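Local coordinates for protein N-acetyl-beta-D glucosaminidase (Rhizomucor miehei CAU432, PDB 4ZM6) that probably hydrolyses beta-linked N-acetylglucosamine residues through its glycoside hydrolase family 3 part and acetylates glucosamine from acetyl-CoA through a separate acetyltransferase region, at residues 77-82 with 125-130; 133-138 with 211-216; 177-182 with 227-232. All blocks are in the same frame, centred on the assembly; numbering follows the deposited sequence.

In the fold
All three contacts lie in the TIM-barrel-type N-terminal domain of the glycoside hydrolase family 3 part, away from the acetyl-CoA site of the acetyltransferase region. Contacts 1 and 3 each join parallel strands, and contact 2 sets the loop that follows strand 129-130 against helix 211-217. The centres of contacts 2 and 3 are about 9 Å apart: Leu135 N lies 2.7 Å from Lys179 O, a probable hydrogen bond, and their segments alternate along the chain. Contact 1, centred about 16 Å from contact 3 and about 20 Å from contact 2, is tied to contact 3 by a salt bridge of 2.6 Å between Glu82 OE1 and Lys179 NZ.

Contact 1. Residues 77-82 with 125-130; sequences IAVDQE and LGMNWN
Asn130 holds the backbone of Gln81 with both ends of its amide: OD1 accepts from Gln81 N at 2.9 Å, while ND2 donates to Gln81 O, which lies in the amide plane. Asparagine suits this place because one short, flat group supplies an acceptor and a donor to a chain leaving its strand. At the other end Asn128 OD1 receives Ile77 N on a lone pair at 2.7 Å in a nearly straight bond (168°), and Asn128 N donates to Ile77 O. Between these clasps strands 76-79 and 129-130 run parallel in the TIM-barrel-type domain, joined through helix 108-125 in a beta-alpha-beta crossover. On the side of that helix Val79 CG1 packs at 3.8 Å on Met127 CG, the two side chains crossing at about a right angle, with Leu122 against both. Looser in the middle, the bond from Val79 N to Trp129 O is weak and bent (133°). The apolar contact beside Asn128 is looser too, Ile77 CG2 lying 4.4 Å from Met127 SD; partly exposed Gly126, the first residue past the helix, has a positive phi, which suits glycine. Trp129 CB meets Ala78 CB at 3.9 Å, and the indole NE1 is hydrogen-bonded to Ser177 OG.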
ATOM      1  N   ILE A  77      -6.825  27.946 -23.292  1.00 73.12           N
ATOM      2  CA  ILE A  77      -7.269  27.346 -24.546  1.00 72.53           C
ATOM      3  C   ILE A  77      -7.075  25.832 -24.439  1.00 72.49           C
ATOM      4  O   ILE A  77      -5.977  25.310 -24.652  1.00 72.48           O
ATOM      5  CB  ILE A  77      -6.491  27.921 -25.745  1.00 74.75           C
ATOM      6  CG1 ILE A  77      -6.707  29.436 -25.823  1.00 75.89           C
ATOM      7  CG2 ILE A  77      -6.921  27.253 -27.048  1.00 74.81           C
ATOM      8  CD1 ILE A  77      -5.976  30.104 -26.971  1.00 77.81           C
ATOM      9  N   ALA A  78      -8.159  25.136 -24.108  1.00 71.12           N
ATOM     10  CA  ALA A  78      -8.108  23.714 -23.797  1.00 68.89           C
ATOM     11  C   ALA A  78      -8.390  22.834 -25.011  1.00 67.58           C
ATOM     12  O   ALA A  78      -8.802  23.324 -26.061  1.00 67.13           O
ATOM     13  CB  ALA A  78      -9.093  23.399 -22.681  1.00 69.31           C
ATOM     14  N   VAL A  79      -8.161  21.532 -24.848  1.00 65.21           N
ATOM     15  CA  VAL A  79      -8.379  20.555 -25.909  1.00 63.56           C
ATOM     16  C   VAL A  79      -8.380  19.123 -25.347  1.00 64.75           C
ATOM     17  O   VAL A  79      -7.688  18.833 -24.371  1.00 68.76           O
ATOM     18  CB  VAL A  79      -7.300  20.692 -27.009  1.00 63.83           C
ATOM     19  CG1 VAL A  79      -5.948  20.190 -26.522  1.00 64.26           C
ATOM     20  CG2 VAL A  79      -7.714  19.952 -28.269  1.00 66.08           C
ATOM     21  N   ASP A  80      -9.163  18.241 -25.963  1.00 63.74           N
ATOM     22  CA  ASP A  80      -9.165  16.818 -25.616  1.00 64.28           C
ATOM     23  C   ASP A  80      -8.100  16.070 -26.412  1.00 64.51           C
ATOM     24  O   ASP A  80      -8.416  15.439 -27.422  1.00 69.08           O
ATOM     25  CB  ASP A  80     -10.519  16.180 -25.946  1.00 64.01           C
ATOM     26  CG  ASP A  80     -11.551  16.405 -24.884  1.00 62.74           C
ATOM     27  OD1 ASP A  80     -11.321  15.991 -23.732  1.00 62.41           O
ATOM     28  OD2 ASP A  80     -12.612  16.965 -25.216  1.00 65.23           O
ATOM     29  N   GLN A  81      -6.850  16.119 -25.969  1.00 62.81           N
ATOM     30  CA  GLN A  81      -5.787  15.389 -26.663  1.00 62.42           C
ATOM     31  C   GLN A  81      -5.355  14.151 -25.876  1.00 62.34           C
ATOM     32  O   GLN A  81      -4.383  14.191 -25.122  1.00 65.50           O
ATOM     33  CB  GLN A  81      -4.596  16.313 -26.948  1.00 62.44           C
ATOM     34  CG  GLN A  81      -3.488  15.679 -27.784  1.00 61.80           C
ATOM     35  CD  GLN A  81      -3.968  15.157 -29.128  1.00 60.26           C
ATOM     36  OE1 GLN A  81      -4.965  15.625 -29.672  1.00 59.65           O
ATOM     37  NE2 GLN A  81      -3.252  14.184 -29.671  1.00 59.61           N
ATOM     38  N   GLU A  82      -6.081  13.054 -26.072  1.00 59.75           N
ATOM     39  CA  GLU A  82      -5.811  11.799 -25.369  1.00 57.96           C
ATOM     40  C   GLU A  82      -4.853  10.882 -26.133  1.00 61.48           C
ATOM     41  O   GLU A  82      -4.300   9.949 -25.548  1.00 61.77           O
ATOM     42  CB  GLU A  82      -7.120  11.072 -25.072  1.00 55.60           C
ATOM     43  CG  GLU A  82      -8.019  11.836 -24.116  1.00 53.84           C
ATOM     44  CD  GLU A  82      -9.333  11.137 -23.845  1.00 52.39           C
ATOM     45  OE1 GLU A  82     -10.311  11.836 -23.520  1.00 50.28           O
ATOM     46  OE2 GLU A  82      -9.397   9.894 -23.944  1.00 52.20           O
ATOM     47  N   LEU A 125       1.635  25.748 -30.337  1.00 74.70           N
ATOM     48  CA  LEU A 125       0.425  26.098 -31.090  1.00 74.53           C
ATOM     49  C   LEU A 125      -0.526  27.027 -30.325  1.00 74.79           C
ATOM     50  O   LEU A 125      -1.449  27.585 -30.917  1.00 76.37           O
ATOM     51  CB  LEU A 125      -0.334  24.833 -31.506  1.00 75.70           C
ATOM     52  CG  LEU A 125       0.415  23.823 -32.384  1.00 78.26           C
ATOM     53  CD1 LEU A 125      -0.473  22.629 -32.705  1.00 77.48           C
ATOM     54  CD2 LEU A 125       0.926  24.470 -33.664  1.00 80.18           C
ATOM     55  N   GLY A 126      -0.317  27.180 -29.018  1.00 73.78           N
ATOM     56  CA  GLY A 126      -1.154  28.047 -28.195  1.00 72.74           C
ATOM     57  C   GLY A 126      -2.087  27.307 -27.250  1.00 74.25           C
ATOM     58  O   GLY A 126      -2.782  27.947 -26.458  1.00 75.39           O
ATOM     59  N   MET A 127      -2.122  25.972 -27.332  1.00 74.31           N
ATOM     60  CA  MET A 127      -2.852  25.164 -26.344  1.00 76.11           C
ATOM     61  C   MET A 127      -2.085  25.115 -25.042  1.00 72.38           C
ATOM     62  O   MET A 127      -0.896  24.803 -25.028  1.00 74.36           O
ATOM     63  CB  MET A 127      -3.088  23.726 -26.812  1.00 80.65           C
ATOM     64  CG  MET A 127      -4.444  23.507 -27.440  1.00 84.31           C
ATOM     65  SD  MET A 127      -4.487  24.248 -29.072  1.00 89.59           S
ATOM     66  CE  MET A 127      -3.601  23.015 -30.024  1.00 89.58           C
ATOM     67  N   ASN A 128      -2.786  25.393 -23.951  1.00 67.80           N
ATOM     68  CA  ASN A 128      -2.179  25.455 -22.632  1.00 66.13           C
ATOM     69  C   ASN A 128      -3.038  24.762 -21.571  1.00 63.75           C
ATOM     70  O   ASN A 128      -3.007  25.127 -20.395  1.00 64.12           O
ATOM     71  CB  ASN A 128      -1.913  26.920 -22.267  1.00 68.16           C
ATOM     72  CG  ASN A 128      -3.127  27.810 -22.474  1.00 69.66           C
ATOM     73  OD1 ASN A 128      -4.228  27.335 -22.766  1.00 70.69           O
ATOM     74  ND2 ASN A 128      -2.932  29.110 -22.326  1.00 70.31           N
ATOM     75  N   TRP A 129      -3.797  23.756 -21.998  1.00 61.42           N
ATOM     76  CA  TRP A 129      -4.625  22.955 -21.099  1.00 59.43           C
ATOM     77  C   TRP A 129      -5.113  21.721 -21.846  1.00 59.17           C
ATOM     78  O   TRP A 129      -6.029  21.803 -22.657  1.00 59.31           O
ATOM     79  CB  TRP A 129      -5.829  23.752 -20.582  1.00 58.12           C
ATOM     80  CG  TRP A 129      -6.595  23.075 -19.461  1.00 57.50           C
ATOM     81  CD1 TRP A 129      -6.580  21.747 -19.128  1.00 57.79           C
ATOM     82  CD2 TRP A 129      -7.504  23.699 -18.548  1.00 56.39           C
ATOM     83  NE1 TRP A 129      -7.408  21.517 -18.061  1.00 57.72           N
ATOM     84  CE2 TRP A 129      -7.988  22.696 -17.687  1.00 56.05           C
ATOM     85  CE3 TRP A 129      -7.950  25.010 -18.374  1.00 57.66           C
ATOM     86  CZ2 TRP A 129      -8.897  22.961 -16.668  1.00 57.39           C
ATOM     87  CZ3 TRP A 129      -8.856  25.278 -17.360  1.00 57.58           C
ATOM     88  CH2 TRP A 129      -9.322  24.256 -16.521  1.00 58.43           C
ATOM     89  N   ASN A 130      -4.503  20.577 -21.567  1.00 59.15           N
ATOM     90  CA  ASN A 130      -4.971  19.327 -22.129  1.00 60.65           C
ATOM     91  C   ASN A 130      -5.951  18.670 -21.155  1.00 62.47           C
ATOM     92  O   ASN A 130      -5.621  18.439 -19.989  1.00 60.46           O
ATOM     93  CB  ASN A 130      -3.795  18.402 -22.424  1.00 60.63           C
ATOM     94  CG  ASN A 130      -4.189  17.206 -23.274  1.00 60.83           C
ATOM     95  OD1 ASN A 130      -5.361  17.026 -23.622  1.00 59.53           O
ATOM     96  ND2 ASN A 130      -3.205  16.373 -23.610  1.00 59.68           N
TER

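Contact 2. Residues 133-138 with 211-216; sequences PVLDVN and VPFKKA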
ATOM      1  N   PRO A 133      -5.105  13.272 -18.159  1.00 55.47           N
ATOM      2  CA  PRO A 133      -5.396  11.981 -18.751  1.00 54.50           C
ATOM      3  C   PRO A 133      -6.690  11.378 -18.239  1.00 53.40           C
ATOM      4  O   PRO A 133      -7.294  11.888 -17.298  1.00 52.77           O
ATOM      5  CB  PRO A 133      -4.223  11.131 -18.276  1.00 55.33           C
ATOM      6  CG  PRO A 133      -3.956  11.654 -16.907  1.00 56.21           C
ATOM      7  CD  PRO A 133      -4.318  13.119 -16.923  1.00 56.18           C
ATOM      8  N   VAL A 134      -7.095  10.289 -18.876  1.00 53.06           N
ATOM      9  CA  VAL A 134      -8.219   9.488 -18.435  1.00 51.54           C
ATOM     10  C   VAL A 134      -7.712   8.530 -17.358  1.00 51.09           C
ATOM     11  O   VAL A 134      -6.752   7.796 -17.583  1.00 50.95           O
ATOM     12  CB  VAL A 134      -8.816   8.707 -19.625  1.00 52.54           C
ATOM     13  CG1 VAL A 134      -9.857   7.695 -19.170  1.00 53.44           C
ATOM     14  CG2 VAL A 134      -9.423   9.677 -20.626  1.00 52.81           C
ATOM     15  N   LEU A 135      -8.339   8.558 -16.185  1.00 51.38           N
ATOM     16  CA  LEU A 135      -8.019   7.621 -15.103  1.00 49.01           C
ATOM     17  C   LEU A 135      -9.147   6.609 -14.867  1.00 50.06           C
ATOM     18  O   LEU A 135      -9.158   5.914 -13.843  1.00 51.50           O
ATOM     19  CB  LEU A 135      -7.719   8.383 -13.812  1.00 47.00           C
ATOM     20  CG  LEU A 135      -6.610   9.437 -13.854  1.00 46.07           C
ATOM     21  CD1 LEU A 135      -6.249   9.847 -12.441  1.00 45.90           C
ATOM     22  CD2 LEU A 135      -5.372   8.940 -14.574  1.00 46.91           C
ATOM     23  N   ASP A 136     -10.090   6.527 -15.808  1.00 49.81           N
ATOM     24  CA  ASP A 136     -11.144   5.512 -15.766  1.00 49.82           C
ATOM     25  C   ASP A 136     -10.517   4.137 -15.918  1.00 50.06           C
ATOM     26  O   ASP A 136      -9.542   3.985 -16.649  1.00 49.34           O
ATOM     27  CB  ASP A 136     -12.147   5.714 -16.892  1.00 50.02           C
ATOM     28  CG  ASP A 136     -12.795   7.078 -16.869  1.00 51.84           C
ATOM     29  OD1 ASP A 136     -13.121   7.592 -15.772  1.00 51.33           O
ATOM     30  OD2 ASP A 136     -12.989   7.634 -17.969  1.00 51.46           O
ATOM     31  N   VAL A 137     -11.084   3.145 -15.238  1.00 51.20           N
ATOM     32  CA  VAL A 137     -10.505   1.799 -15.189  1.00 52.61           C
ATOM     33  C   VAL A 137     -11.386   0.811 -15.947  1.00 54.30           C
ATOM     34  O   VAL A 137     -12.553   0.619 -15.607  1.00 55.51           O
ATOM     35  CB  VAL A 137     -10.331   1.317 -13.731  1.00 51.39           C
ATOM     36  CG1 VAL A 137      -9.651  -0.046 -13.688  1.00 50.38           C
ATOM     37  CG2 VAL A 137      -9.543   2.340 -12.927  1.00 51.89           C
ATOM     38  N   ASN A 138     -10.809   0.158 -16.949  1.00 56.53           N
ATOM     39  CA  ASN A 138     -11.582  -0.661 -17.880  1.00 59.27           C
ATOM     40  C   ASN A 138     -11.704  -2.138 -17.493  1.00 60.90           C
ATOM     41  O   ASN A 138     -11.060  -3.014 -18.084  1.00 60.71           O
ATOM     42  CB  ASN A 138     -11.001  -0.532 -19.288  1.00 59.12           C
ATOM     43  CG  ASN A 138     -12.073  -0.402 -20.328  1.00 57.53           C
ATOM     44  OD1 ASN A 138     -12.799   0.585 -20.339  1.00 57.14           O
ATOM     45  ND2 ASN A 138     -12.196  -1.396 -21.193  1.00 58.24           N
ATOM     46  N   VAL A 211      -9.134   4.457  -6.869  1.00 44.26           N
ATOM     47  CA  VAL A 211      -7.717   4.188  -6.615  1.00 43.89           C
ATOM     48  C   VAL A 211      -6.822   5.150  -7.391  1.00 45.40           C
ATOM     49  O   VAL A 211      -6.003   5.837  -6.783  1.00 47.57           O
ATOM     50  CB  VAL A 211      -7.314   2.724  -6.905  1.00 42.46           C
ATOM     51  CG1 VAL A 211      -5.797   2.557  -6.874  1.00 42.03           C
ATOM     52  CG2 VAL A 211      -7.960   1.783  -5.899  1.00 42.63           C
ATOM     53  N   PRO A 212      -6.975   5.216  -8.731  1.00 47.79           N
ATOM     54  CA  PRO A 212      -6.091   6.118  -9.489  1.00 47.89           C
ATOM     55  C   PRO A 212      -6.289   7.609  -9.170  1.00 49.18           C
ATOM     56  O   PRO A 212      -5.314   8.371  -9.187  1.00 46.40           O
ATOM     57  CB  PRO A 212      -6.434   5.806 -10.955  1.00 46.05           C
ATOM     58  CG  PRO A 212      -7.785   5.191 -10.920  1.00 45.90           C
ATOM     59  CD  PRO A 212      -7.873   4.453  -9.620  1.00 46.46           C
ATOM     60  N   PHE A 213      -7.528   8.015  -8.878  1.00 50.90           N
ATOM     61  CA  PHE A 213      -7.816   9.400  -8.483  1.00 52.29           C
ATOM     62  C   PHE A 213      -7.162   9.742  -7.148  1.00 53.16           C
ATOM     63  O   PHE A 213      -6.562  10.805  -6.994  1.00 51.20           O
ATOM     64  CB  PHE A 213      -9.325   9.653  -8.396  1.00 51.64           C
ATOM     65  CG  PHE A 213     -10.014   9.691  -9.732  1.00 52.28           C
ATOM     66  CD1 PHE A 213     -10.007  10.846 -10.495  1.00 52.20           C
ATOM     67  CD2 PHE A 213     -10.667   8.573 -10.226  1.00 53.18           C
ATOM     68  CE1 PHE A 213     -10.635  10.885 -11.726  1.00 52.10           C
ATOM     69  CE2 PHE A 213     -11.296   8.603 -11.455  1.00 52.34           C
ATOM     70  CZ  PHE A 213     -11.282   9.762 -12.205  1.00 52.05           C
ATOM     71  N   LYS A 214      -7.280   8.833  -6.188  1.00 55.58           N
ATOM     72  CA  LYS A 214      -6.675   9.028  -4.878  1.00 57.85           C
ATOM     73  C   LYS A 214      -5.170   9.195  -5.014  1.00 56.83           C
ATOM     74  O   LYS A 214      -4.584  10.097  -4.416  1.00 57.76           O
ATOM     75  CB  LYS A 214      -6.975   7.850  -3.947  1.00 59.79           C
ATOM     76  CG  LYS A 214      -6.555   8.104  -2.508  1.00 63.73           C
ATOM     77  CD  LYS A 214      -6.295   6.819  -1.738  1.00 66.69           C
ATOM     78  CE  LYS A 214      -5.843   7.121  -0.317  1.00 67.97           C
ATOM     79  NZ  LYS A 214      -6.202   6.022   0.621  1.00 70.07           N
ATOM     80  N   LYS A 215      -4.553   8.323  -5.802  1.00 55.47           N
ATOM     81  CA  LYS A 215      -3.108   8.331  -5.959  1.00 56.93           C
ATOM     82  C   LYS A 215      -2.614   9.621  -6.617  1.00 56.80           C
ATOM     83  O   LYS A 215      -1.567  10.145  -6.245  1.00 59.68           O
ATOM     84  CB  LYS A 215      -2.651   7.098  -6.741  1.00 58.58           C
ATOM     85  CG  LYS A 215      -1.140   6.922  -6.796  1.00 63.24           C
ATOM     86  CD  LYS A 215      -0.729   5.454  -6.715  1.00 66.29           C
ATOM     87  CE  LYS A 215       0.670   5.214  -7.273  1.00 68.51           C
ATOM     88  NZ  LYS A 215       0.699   5.013  -8.753  1.00 68.81           N
ATOM     89  N   ALA A 216      -3.378  10.141  -7.572  1.00 57.44           N
ATOM     90  CA  ALA A 216      -3.027  11.390  -8.243  1.00 56.47           C
ATOM     91  C   ALA A 216      -3.114  12.566  -7.279  1.00 58.21           C
ATOM     92  O   ALA A 216      -2.178  13.362  -7.177  1.00 58.89           O
ATOM     93  CB  ALA A 216      -3.931  11.616  -9.444  1.00 55.73           C
TER
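Leu135 packs against Pro212, Phe213 and Ala216 on the first turns of helix 211-217, and no hydrogen bond crosses between the two segments. The aromatic part is a CH-pi contact: Leu135 CB stands over one face of the Phe213 ring, 4.3 Å from its centroid and only 16° off the ring normal. It is displaced toward the rim, where Phe213 CZ is 4.1 Å from Leu135 CB. With Phe213 CG beside its backbone N and anti to the carbonyl carbon (chi1 -71°), the ring swings from the flank of the helix toward the loop.

The remaining contacts are aliphatic. Leu135 CB also faces Pro212 CB, and the branch ending in CD1 continues along the helix until it lies 4.2 Å from Ala216 CB. Pro212 and Ala216, four residues apart, present the same side of the helix; alanine is small enough there for the leucine tip to approach, and proline, which has no amide hydrogen to offer, fits the first turn. Val137 adds a second point of touch, its CG2 at 3.9 Å from Pro212 CG, the two side chains crossing obliquely.

Polar links from the loop run to other parts of the domain. Asp136 turns its CB away from the helix, and its OD1 accepts from the backbone N of His180 and of His184.

In this TIM-barrel-type domain the loop following strand 129-130 runs beside strand 178-181, and helix 211-217 packs against both, Ile178 touching Leu135, Phe213 and Ala216, while Val158 of helix 155-171 packs on Pro212.

Contact 3. Residues 177-182 with 227-232; sequences SIKHFP and SVMVGH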
ATOM      1  N   SER A 177      -6.411  17.678 -16.480  1.00 55.51           N
ATOM      2  CA  SER A 177      -7.693  17.336 -15.887  1.00 55.77           C
ATOM      3  C   SER A 177      -7.811  15.828 -15.883  1.00 53.35           C
ATOM      4  O   SER A 177      -7.961  15.209 -16.936  1.00 52.88           O
ATOM      5  CB  SER A 177      -8.851  17.934 -16.682  1.00 56.63           C
ATOM      6  OG  SER A 177      -8.804  19.345 -16.659  1.00 60.22           O
ATOM      7  N   ILE A 178      -7.710  15.233 -14.699  1.00 51.05           N
ATOM      8  CA  ILE A 178      -7.924  13.800 -14.570  1.00 48.94           C
ATOM      9  C   ILE A 178      -9.433  13.538 -14.620  1.00 48.84           C
ATOM     10  O   ILE A 178     -10.219  14.251 -13.981  1.00 48.30           O
ATOM     11  CB  ILE A 178      -7.250  13.196 -13.313  1.00 46.97           C
ATOM     12  CG1 ILE A 178      -7.628  13.942 -12.035  1.00 46.70           C
ATOM     13  CG2 ILE A 178      -5.739  13.219 -13.476  1.00 47.27           C
ATOM     14  CD1 ILE A 178      -7.341  13.153 -10.782  1.00 46.81           C
ATOM     15  N   LYS A 179      -9.829  12.541 -15.406  1.00 48.22           N
ATOM     16  CA  LYS A 179     -11.239  12.276 -15.664  1.00 50.33           C
ATOM     17  C   LYS A 179     -11.494  10.787 -15.838  1.00 50.14           C
ATOM     18  O   LYS A 179     -10.566  10.053 -16.161  1.00 48.44           O
ATOM     19  CB  LYS A 179     -11.677  13.022 -16.922  1.00 52.58           C
ATOM     20  CG  LYS A 179     -10.700  12.939 -18.083  1.00 53.39           C
ATOM     21  CD  LYS A 179     -11.400  13.186 -19.413  1.00 55.90           C
ATOM     22  CE  LYS A 179     -10.478  13.848 -20.422  1.00 57.46           C
ATOM     23  NZ  LYS A 179     -10.914  13.652 -21.833  1.00 56.61           N
ATOM     24  N   HIS A 180     -12.732  10.319 -15.652  1.00 52.10           N
ATOM     25  CA  HIS A 180     -13.913  11.130 -15.343  1.00 53.40           C
ATOM     26  C   HIS A 180     -14.385  10.781 -13.948  1.00 53.97           C
ATOM     27  O   HIS A 180     -14.887   9.677 -13.721  1.00 56.14           O
ATOM     28  CB  HIS A 180     -15.040  10.823 -16.330  1.00 53.82           C
ATOM     29  CG  HIS A 180     -14.654  10.993 -17.762  1.00 53.09           C
ATOM     30  ND1 HIS A 180     -14.936  12.134 -18.479  1.00 53.48           N
ATOM     31  CD2 HIS A 180     -13.996  10.170 -18.608  1.00 52.27           C
ATOM     32  CE1 HIS A 180     -14.477  12.002 -19.710  1.00 54.02           C
ATOM     33  NE2 HIS A 180     -13.900  10.819 -19.813  1.00 54.65           N
ATOM     34  N   PHE A 181     -14.231  11.714 -13.017  1.00 52.93           N
ATOM     35  CA  PHE A 181     -14.549  11.447 -11.621  1.00 54.44           C
ATOM     36  C   PHE A 181     -16.039  11.144 -11.492  1.00 54.77           C
ATOM     37  O   PHE A 181     -16.854  11.836 -12.101  1.00 57.59           O
ATOM     38  CB  PHE A 181     -14.170  12.653 -10.756  1.00 54.80           C
ATOM     39  CG  PHE A 181     -14.212  12.379  -9.281  1.00 54.61           C
ATOM     40  CD1 PHE A 181     -13.118  11.817  -8.636  1.00 55.28           C
ATOM     41  CD2 PHE A 181     -15.343  12.683  -8.537  1.00 55.55           C
ATOM     42  CE1 PHE A 181     -13.147  11.562  -7.273  1.00 55.44           C
ATOM     43  CE2 PHE A 181     -15.381  12.435  -7.176  1.00 56.86           C
ATOM     44  CZ  PHE A 181     -14.281  11.873  -6.541  1.00 57.41           C
ATOM     45  N   PRO A 182     -16.411  10.125 -10.696  1.00 54.01           N
ATOM     46  CA  PRO A 182     -15.613   9.227  -9.858  1.00 54.55           C
ATOM     47  C   PRO A 182     -15.128   7.933 -10.518  1.00 55.81           C
ATOM     48  O   PRO A 182     -14.595   7.061  -9.826  1.00 55.95           O
ATOM     49  CB  PRO A 182     -16.586   8.882  -8.732  1.00 54.96           C
ATOM     50  CG  PRO A 182     -17.909   8.863  -9.407  1.00 54.41           C
ATOM     51  CD  PRO A 182     -17.852   9.969 -10.422  1.00 54.41           C
ATOM     52  N   SER A 227      -6.304  20.191 -12.132  1.00 51.97           N
ATOM     53  CA  SER A 227      -7.762  20.158 -12.125  1.00 52.07           C
ATOM     54  C   SER A 227      -8.304  18.726 -12.175  1.00 51.89           C
ATOM     55  O   SER A 227      -7.598  17.785 -12.550  1.00 51.08           O
ATOM     56  CB  SER A 227      -8.329  20.973 -13.293  1.00 51.84           C
ATOM     57  OG  SER A 227      -8.382  20.210 -14.485  1.00 50.58           O
ATOM     58  N   VAL A 228      -9.567  18.580 -11.784  1.00 52.35           N
ATOM     59  CA  VAL A 228     -10.269  17.301 -11.825  1.00 53.67           C
ATOM     60  C   VAL A 228     -11.600  17.486 -12.551  1.00 53.22           C
ATOM     61  O   VAL A 228     -12.337  18.421 -12.260  1.00 51.49           O
ATOM     62  CB  VAL A 228     -10.540  16.768 -10.404  1.00 54.90           C
ATOM     63  CG1 VAL A 228     -11.381  15.495 -10.449  1.00 55.37           C
ATOM     64  CG2 VAL A 228      -9.231  16.517  -9.668  1.00 55.31           C
ATOM     65  N   MET A 229     -11.906  16.594 -13.490  1.00 54.08           N
ATOM     66  CA  MET A 229     -13.162  16.664 -14.229  1.00 53.92           C
ATOM     67  C   MET A 229     -14.166  15.620 -13.729  1.00 55.48           C
ATOM     68  O   MET A 229     -13.844  14.437 -13.590  1.00 55.74           O
ATOM     69  CB  MET A 229     -12.919  16.468 -15.722  1.00 53.22           C
ATOM     70  CG  MET A 229     -14.144  16.735 -16.588  1.00 51.67           C
ATOM     71  SD  MET A 229     -13.907  16.207 -18.289  1.00 49.14           S
ATOM     72  CE  MET A 229     -12.792  17.481 -18.866  1.00 50.98           C
ATOM     73  N   VAL A 230     -15.390  16.070 -13.485  1.00 55.94           N
ATOM     74  CA  VAL A 230     -16.463  15.200 -13.040  1.00 57.25           C
ATOM     75  C   VAL A 230     -17.351  14.848 -14.232  1.00 58.91           C
ATOM     76  O   VAL A 230     -18.038  15.708 -14.784  1.00 60.62           O
ATOM     77  CB  VAL A 230     -17.303  15.889 -11.951  1.00 57.00           C
ATOM     78  CG1 VAL A 230     -18.324  14.923 -11.376  1.00 57.13           C
ATOM     79  CG2 VAL A 230     -16.396  16.432 -10.855  1.00 57.14           C
ATOM     80  N   GLY A 231     -17.336  13.582 -14.630  1.00 60.51           N
ATOM     81  CA  GLY A 231     -18.194  13.114 -15.711  1.00 63.71           C
ATOM     82  C   GLY A 231     -19.657  13.071 -15.309  1.00 67.43           C
ATOM     83  O   GLY A 231     -20.025  13.476 -14.198  1.00 65.20           O
ATOM     84  N   HIS A 232     -20.492  12.578 -16.222  1.00 69.93           N
ATOM     85  CA  HIS A 232     -21.932  12.479 -15.995  1.00 68.38           C
ATOM     86  C   HIS A 232     -22.331  11.022 -15.822  1.00 69.94           C
ATOM     87  O   HIS A 232     -22.461  10.286 -16.803  1.00 72.78           O
ATOM     88  CB  HIS A 232     -22.702  13.094 -17.163  1.00 66.12           C
ATOM     89  CG  HIS A 232     -22.159  14.411 -17.612  1.00 66.01           C
ATOM     90  ND1 HIS A 232     -22.248  15.552 -16.845  1.00 66.40           N
ATOM     91  CD2 HIS A 232     -21.524  14.769 -18.751  1.00 65.55           C
ATOM     92  CE1 HIS A 232     -21.688  16.559 -17.492  1.00 66.00           C
ATOM     93  NE2 HIS A 232     -21.244  16.110 -18.654  1.00 66.00           N
TER
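Met229 and Val228 approach the aromatic rings of the facing strand obliquely. Met229 SD lies 5.0 Å from the centroid of the His180 ring, one face of which carries CD of Lys179. Pro182 CB covers one face of the Phe181 ring, and Val228 CG1 reaches Phe181 CB at 4.0 Å. Lys179 and Met229 run side by side, CB to CB 3.9 Å apart. A lysine serves here because its aliphatic stem packs on the methionine while NZ, besides its bridge to Glu82, forms a salt bridge with Asp80.

The backbones pair in parallel, interrupted by a beta bulge: Ile178 is opposite Val228 but Phe181 opposite Val230, with a cis peptide bond before His180. Met229 spans the irregularity. Its N donates to Ile178 O at 2.9 Å (171°), and its O accepts Phe181 N at 2.8 Å. The flanking bonds, Ile178 N to Ser227 O and Gly231 N to Phe181 O, are weak. Gly231, without a side chain, brings its CA to 3.9 Å from His180 CB. Segment 177-182 carries the Lys-His-Phe-Pro sequence familiar in family 3 glycoside hydrolases.

On the far side strand 264-267 pairs with 227-230. On the face that bears Ile178, Val228 and Phe181, Ile178 CG1 meets Val228 CG2 at 3.8 Å, and this face is covered by helix 211-217, which gives Phe213 to an edge-to-face pair with Phe181, and by Leu254 and Leu255 of helix 251-258.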